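Local coordinates for protein beta-galactosidase (Trichoderma reesei, PDB 3OG2) that probably hydrolyses terminal non-reducing beta-D-galactose residues in beta-D-galactosides, as a family 35 glycoside hydrolase, at residues V47-L59 with I94-A107. Residues are numbered along the deposited sequence; the frame is centred on the assembly and turned at random.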
loop_
_atom_site.group_PDB
_atom_site.type_symbol
_atom_site.label_atom_id
_atom_site.label_comp_id
_atom_site.label_asym_id
_atom_site.label_seq_id
_atom_site.Cartn_x
_atom_site.Cartn_y
_atom_site.Cartn_z
ATOM N N VAL A 47 -4.583 2.275 -1.701
ATOM C CA VAL A 47 -4.721 2.096 -0.240
ATOM C C VAL A 47 -5.631 0.901 -0.011
ATOM O O VAL A 47 -6.665 0.834 -0.658
ATOM C CB VAL A 47 -5.332 3.333 0.425
ATOM C CG1 VAL A 47 -5.553 3.095 1.931
ATOM C CG2 VAL A 47 -4.481 4.578 0.182
ATOM N N HIS A 48 -5.260 0.008 0.890
ATOM C CA HIS A 48 -6.096 -1.190 1.107
ATOM C C HIS A 48 -6.695 -1.099 2.487
ATOM O O HIS A 48 -5.980 -1.183 3.471
ATOM C CB HIS A 48 -5.273 -2.461 1.008
ATOM C CG HIS A 48 -4.753 -2.653 -0.403
ATOM N ND1 HIS A 48 -3.784 -3.532 -0.714
ATOM C CD2 HIS A 48 -5.178 -2.031 -1.543
ATOM C CE1 HIS A 48 -3.585 -3.434 -2.047
ATOM N NE2 HIS A 48 -4.406 -2.533 -2.567
ATOM N N PRO A 49 -8.007 -0.872 2.606
ATOM C CA PRO A 49 -8.606 -0.606 3.930
ATOM C C PRO A 49 -8.341 -1.738 4.900
ATOM O O PRO A 49 -8.169 -1.490 6.101
ATOM C CB PRO A 49 -10.095 -0.423 3.640
ATOM C CG PRO A 49 -10.324 -0.873 2.253
ATOM C CD PRO A 49 -8.998 -0.753 1.511
ATOM N N PHE A 50 -8.313 -2.982 4.410
ATOM C CA PHE A 50 -8.119 -4.089 5.341
ATOM C C PHE A 50 -6.710 -4.203 5.881
ATOM O O PHE A 50 -6.507 -4.999 6.809
ATOM C CB PHE A 50 -8.551 -5.401 4.632
ATOM C CG PHE A 50 -7.837 -5.630 3.315
ATOM C CD1 PHE A 50 -6.584 -6.240 3.294
ATOM C CD2 PHE A 50 -8.452 -5.230 2.114
ATOM C CE1 PHE A 50 -5.886 -6.444 2.102
ATOM C CE2 PHE A 50 -7.729 -5.419 0.940
ATOM C CZ PHE A 50 -6.468 -5.997 0.915
ATOM N N ARG A 51 -5.766 -3.439 5.342
ATOM C CA ARG A 51 -4.383 -3.442 5.861
ATOM C C ARG A 51 -4.147 -2.349 6.916
ATOM O O ARG A 51 -3.038 -2.224 7.428
ATOM C CB ARG A 51 -3.410 -3.278 4.711
ATOM C CG ARG A 51 -3.206 -4.671 4.034
ATOM C CD ARG A 51 -2.438 -4.566 2.733
ATOM N NE ARG A 51 -1.748 -5.826 2.402
ATOM C CZ ARG A 51 -1.681 -6.370 1.201
ATOM N NH1 ARG A 51 -2.329 -5.909 0.132
ATOM N NH2 ARG A 51 -0.928 -7.463 1.124
ATOM N N LEU A 52 -5.214 -1.644 7.321
ATOM C CA LEU A 52 -5.151 -0.618 8.365
ATOM C C LEU A 52 -6.463 -0.702 9.139
ATOM O O LEU A 52 -7.421 0.020 8.795
ATOM C CB LEU A 52 -4.924 0.787 7.762
ATOM C CG LEU A 52 -4.841 1.903 8.817
ATOM C CD1 LEU A 52 -3.762 1.667 9.832
ATOM C CD2 LEU A 52 -4.614 3.238 8.105
ATOM N N PRO A 53 -6.551 -1.598 10.115
ATOM C CA PRO A 53 -7.832 -1.850 10.812
ATOM C C PRO A 53 -8.070 -0.839 11.911
ATOM O O PRO A 53 -8.429 -1.201 13.052
ATOM C CB PRO A 53 -7.621 -3.268 11.349
ATOM C CG PRO A 53 -6.135 -3.305 11.687
ATOM C CD PRO A 53 -5.484 -2.503 10.554
ATOM N N VAL A 54 -7.917 0.430 11.557
ATOM C CA VAL A 54 -8.148 1.542 12.520
ATOM C C VAL A 54 -8.966 2.566 11.765
ATOM O O VAL A 54 -8.407 3.405 11.019
ATOM C CB VAL A 54 -6.853 2.173 12.989
ATOM C CG1 VAL A 54 -7.127 3.330 13.980
ATOM C CG2 VAL A 54 -5.940 1.140 13.669
ATOM N N PRO A 55 -10.282 2.492 11.892
ATOM C CA PRO A 55 -11.149 3.331 11.074
ATOM C C PRO A 55 -10.838 4.816 11.149
ATOM O O PRO A 55 -10.930 5.517 10.108
ATOM C CB PRO A 55 -12.552 3.042 11.641
ATOM C CG PRO A 55 -12.465 1.683 12.227
ATOM C CD PRO A 55 -11.040 1.503 12.696
ATOM N N SER A 56 -10.467 5.284 12.341
ATOM C CA SER A 56 -10.213 6.741 12.457
ATOM C C SER A 56 -8.886 7.199 11.865
ATOM O O SER A 56 -8.605 8.414 11.838
ATOM C CB SER A 56 -10.367 7.158 13.940
ATOM O OG SER A 56 -9.454 6.390 14.712
ATOM N N LEU A 57 -8.053 6.268 11.345
ATOM C CA LEU A 57 -6.840 6.674 10.638
ATOM C C LEU A 57 -7.013 6.731 9.129
ATOM O O LEU A 57 -6.105 7.228 8.456
ATOM C CB LEU A 57 -5.691 5.688 10.971
ATOM C CG LEU A 57 -5.052 6.004 12.337
ATOM C CD1 LEU A 57 -4.034 4.902 12.642
ATOM C CD2 LEU A 57 -4.388 7.386 12.350
ATOM N N TYR A 58 -8.141 6.281 8.572
ATOM C CA TYR A 58 -8.255 6.461 7.118
ATOM C C TYR A 58 -8.160 7.906 6.712
ATOM O O TYR A 58 -7.518 8.220 5.695
ATOM C CB TYR A 58 -9.583 5.877 6.633
ATOM C CG TYR A 58 -9.689 4.372 6.786
ATOM C CD1 TYR A 58 -8.584 3.553 6.516
ATOM C CD2 TYR A 58 -10.893 3.811 7.201
ATOM C CE1 TYR A 58 -8.690 2.160 6.673
ATOM C CE2 TYR A 58 -11.011 2.411 7.347
ATOM C CZ TYR A 58 -9.909 1.619 7.080
ATOM O OH TYR A 58 -10.001 0.225 7.203
ATOM N N LEU A 59 -8.717 8.829 7.486
ATOM C CA LEU A 59 -8.651 10.235 7.115
ATOM C C LEU A 59 -7.221 10.732 7.155
ATOM O O LEU A 59 -6.838 11.609 6.367
ATOM C CB LEU A 59 -9.527 11.092 8.045
ATOM C CG LEU A 59 -9.677 12.549 7.638
ATOM C CD1 LEU A 59 -10.270 12.782 6.239
ATOM C CD2 LEU A 59 -10.501 13.287 8.702
ATOM N N ILE A 94 -14.189 -3.296 12.098
ATOM C CA ILE A 94 -12.962 -2.932 11.361
ATOM C C ILE A 94 -13.040 -3.386 9.907
ATOM O O ILE A 94 -12.176 -2.965 9.121
ATOM C CB ILE A 94 -11.703 -3.467 12.047
ATOM C CG1 ILE A 94 -11.648 -5.012 11.990
ATOM C CG2 ILE A 94 -11.600 -2.937 13.459
ATOM C CD1 ILE A 94 -10.466 -5.620 12.719
ATOM N N PHE A 95 -14.003 -4.245 9.552
ATOM C CA PHE A 95 -14.148 -4.720 8.167
ATOM C C PHE A 95 -15.183 -3.909 7.383
ATOM O O PHE A 95 -15.335 -4.144 6.195
ATOM C CB PHE A 95 -14.541 -6.187 8.150
ATOM C CG PHE A 95 -13.428 -6.999 8.821
ATOM C CD1 PHE A 95 -12.209 -7.192 8.196
ATOM C CD2 PHE A 95 -13.599 -7.558 10.087
ATOM C CE1 PHE A 95 -11.185 -7.919 8.765
ATOM C CE2 PHE A 95 -12.559 -8.277 10.697
ATOM C CZ PHE A 95 -11.340 -8.443 10.026
ATOM N N SER A 96 -15.897 -2.998 8.045
ATOM C CA SER A 96 -16.801 -2.128 7.286
ATOM C C SER A 96 -16.049 -1.159 6.403
ATOM O O SER A 96 -15.047 -0.537 6.808
ATOM C CB SER A 96 -17.618 -1.309 8.288
ATOM O OG SER A 96 -18.481 -0.395 7.603
ATOM N N LEU A 97 -16.570 -0.941 5.190
ATOM C CA LEU A 97 -16.015 0.092 4.340
ATOM C C LEU A 97 -16.588 1.457 4.621
ATOM O O LEU A 97 -16.128 2.466 4.081
ATOM C CB LEU A 97 -16.333 -0.263 2.876
ATOM C CG LEU A 97 -15.510 -1.415 2.303
ATOM C CD1 LEU A 97 -15.935 -1.757 0.897
ATOM C CD2 LEU A 97 -14.017 -1.055 2.315
ATOM N N GLU A 98 -17.631 1.546 5.441
ATOM C CA GLU A 98 -18.287 2.839 5.595
ATOM C C GLU A 98 -17.345 3.910 6.142
ATOM O O GLU A 98 -17.365 5.037 5.610
ATOM C CB GLU A 98 -19.558 2.692 6.438
ATOM C CG GLU A 98 -20.561 1.747 5.805
ATOM C CD GLU A 98 -20.834 1.920 4.330
ATOM O OE1 GLU A 98 -21.057 3.063 3.885
ATOM O OE2 GLU A 98 -20.815 0.903 3.605
ATOM N N PRO A 99 -16.487 3.639 7.127
ATOM C CA PRO A 99 -15.557 4.718 7.533
ATOM C C PRO A 99 -14.559 5.112 6.464
ATOM O O PRO A 99 -14.064 6.229 6.426
ATOM C CB PRO A 99 -14.808 4.088 8.723
ATOM C CG PRO A 99 -15.795 3.056 9.261
ATOM C CD PRO A 99 -16.322 2.438 7.975
ATOM N N PHE A 100 -14.228 4.191 5.572
ATOM C CA PHE A 100 -13.328 4.442 4.466
ATOM C C PHE A 100 -14.047 5.385 3.484
ATOM O O PHE A 100 -13.459 6.405 3.078
ATOM C CB PHE A 100 -12.925 3.115 3.834
ATOM C CG PHE A 100 -11.781 3.205 2.835
ATOM C CD1 PHE A 100 -10.503 3.325 3.318
ATOM C CD2 PHE A 100 -11.990 3.100 1.469
ATOM C CE1 PHE A 100 -9.424 3.288 2.460
ATOM C CE2 PHE A 100 -10.906 3.106 0.585
ATOM C CZ PHE A 100 -9.607 3.221 1.081
ATOM N N PHE A 101 -15.290 5.059 3.107
ATOM C CA PHE A 101 -16.055 5.970 2.246
ATOM C C PHE A 101 -16.238 7.354 2.858
ATOM O O PHE A 101 -16.115 8.368 2.175
ATOM C CB PHE A 101 -17.416 5.373 1.931
ATOM C CG PHE A 101 -17.427 4.041 1.185
ATOM C CD1 PHE A 101 -16.459 3.717 0.238
ATOM C CD2 PHE A 101 -18.427 3.105 1.448
ATOM C CE1 PHE A 101 -16.459 2.510 -0.436
ATOM C CE2 PHE A 101 -18.444 1.877 0.743
ATOM C CZ PHE A 101 -17.462 1.599 -0.199
ATOM N N GLU A 102 -16.568 7.354 4.166
ATOM C CA GLU A 102 -16.776 8.638 4.845
ATOM C C GLU A 102 -15.517 9.474 4.866
ATOM O O GLU A 102 -15.589 10.714 4.665
ATOM C CB GLU A 102 -17.324 8.378 6.262
ATOM C CG GLU A 102 -18.741 7.794 6.184
ATOM C CD GLU A 102 -19.411 7.635 7.525
ATOM O OE1 GLU A 102 -18.767 8.027 8.531
ATOM O OE2 GLU A 102 -20.565 7.126 7.586
ATOM N N ALA A 103 -14.383 8.817 5.106
ATOM C CA ALA A 103 -13.138 9.575 5.120
ATOM C C ALA A 103 -12.824 10.121 3.723
ATOM O O ALA A 103 -12.286 11.206 3.592
ATOM C CB ALA A 103 -11.974 8.713 5.598
ATOM N N ALA A 104 -13.134 9.363 2.674
ATOM C CA ALA A 104 -12.893 9.854 1.310
ATOM C C ALA A 104 -13.705 11.118 1.070
ATOM O O ALA A 104 -13.206 12.135 0.583
ATOM C CB ALA A 104 -13.257 8.785 0.266
ATOM N N THR A 105 -14.990 11.036 1.445
ATOM C CA THR A 105 -15.847 12.254 1.284
ATOM C C THR A 105 -15.287 13.412 2.104
ATOM O O THR A 105 -15.240 14.535 1.591
ATOM C CB THR A 105 -17.278 11.932 1.712
ATOM O OG1 THR A 105 -17.804 10.955 0.813
ATOM C CG2 THR A 105 -18.160 13.192 1.718
ATOM N N LYS A 106 -14.857 13.157 3.329
ATOM C CA LYS A 106 -14.352 14.241 4.177
ATOM C C LYS A 106 -13.052 14.850 3.652
ATOM O O LYS A 106 -12.838 16.037 3.873
ATOM C CB LYS A 106 -14.145 13.685 5.604
ATOM C CG LYS A 106 -13.917 14.800 6.631
ATOM C CD LYS A 106 -14.141 14.310 8.077
ATOM C CE LYS A 106 -13.919 15.477 9.040
ATOM N NZ LYS A 106 -12.924 16.498 8.545
ATOM N N ALA A 107 -12.249 14.031 2.975
ATOM C CA ALA A 107 -10.971 14.503 2.441
ATOM C C ALA A 107 -11.137 15.109 1.077
ATOM O O ALA A 107 -10.212 15.741 0.580
ATOM C CB ALA A 107 -9.975 13.362 2.344
HETATM O O HOH W 1 -11.072 -0.594 9.690
HETATM O O HOH W 2 -12.433 -0.741 5.914
#
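Tyr58 and Phe100 meet as a T-shaped pair: the edge of Phe100 points at one face of Tyr58, planes at 90° and centroids 5.1 Å apart, with Phe100 CD1 above the middle of the tyrosine ring. Phe100 in turn takes Pro49 over one of its own faces, a CH-pi contact with Pro49 CB 4.0 Å from the centroid of the Phe100 ring, while Val47 CG1 lies at its edge. With CG anti to the backbone N (chi1 -169°), the Phe100 ring is carried in among Tyr58, Pro49 and Val47. At the edge of Tyr58, in the ring plane, Tyr58 OH donates to Pro49 O at 2.7 Å, reaching it from above the carbonyl plane, on the face opposite Leu52 N. The same OH accepts from two waters, one also donating to Ile94 O and the other to Ser96 O, so that solvent bridges two segments sharing no direct hydrogen bond. A phenylalanine in place of Tyr58 would probably leave both waters without their shared acceptor and Pro49 O with one donor fewer. Further along, Ala103 CB fits against Tyr58 CB at 3.9 Å, and Leu59 CD1 reaches Ala107. The arrangement illustrates how, in the TIM barrel of family 35, the loop after strand 38-47 and the start of helix 58-66 pack on helix 98-107 and the turn before it, here with Pro49 close to the galactose-binding Tyr76.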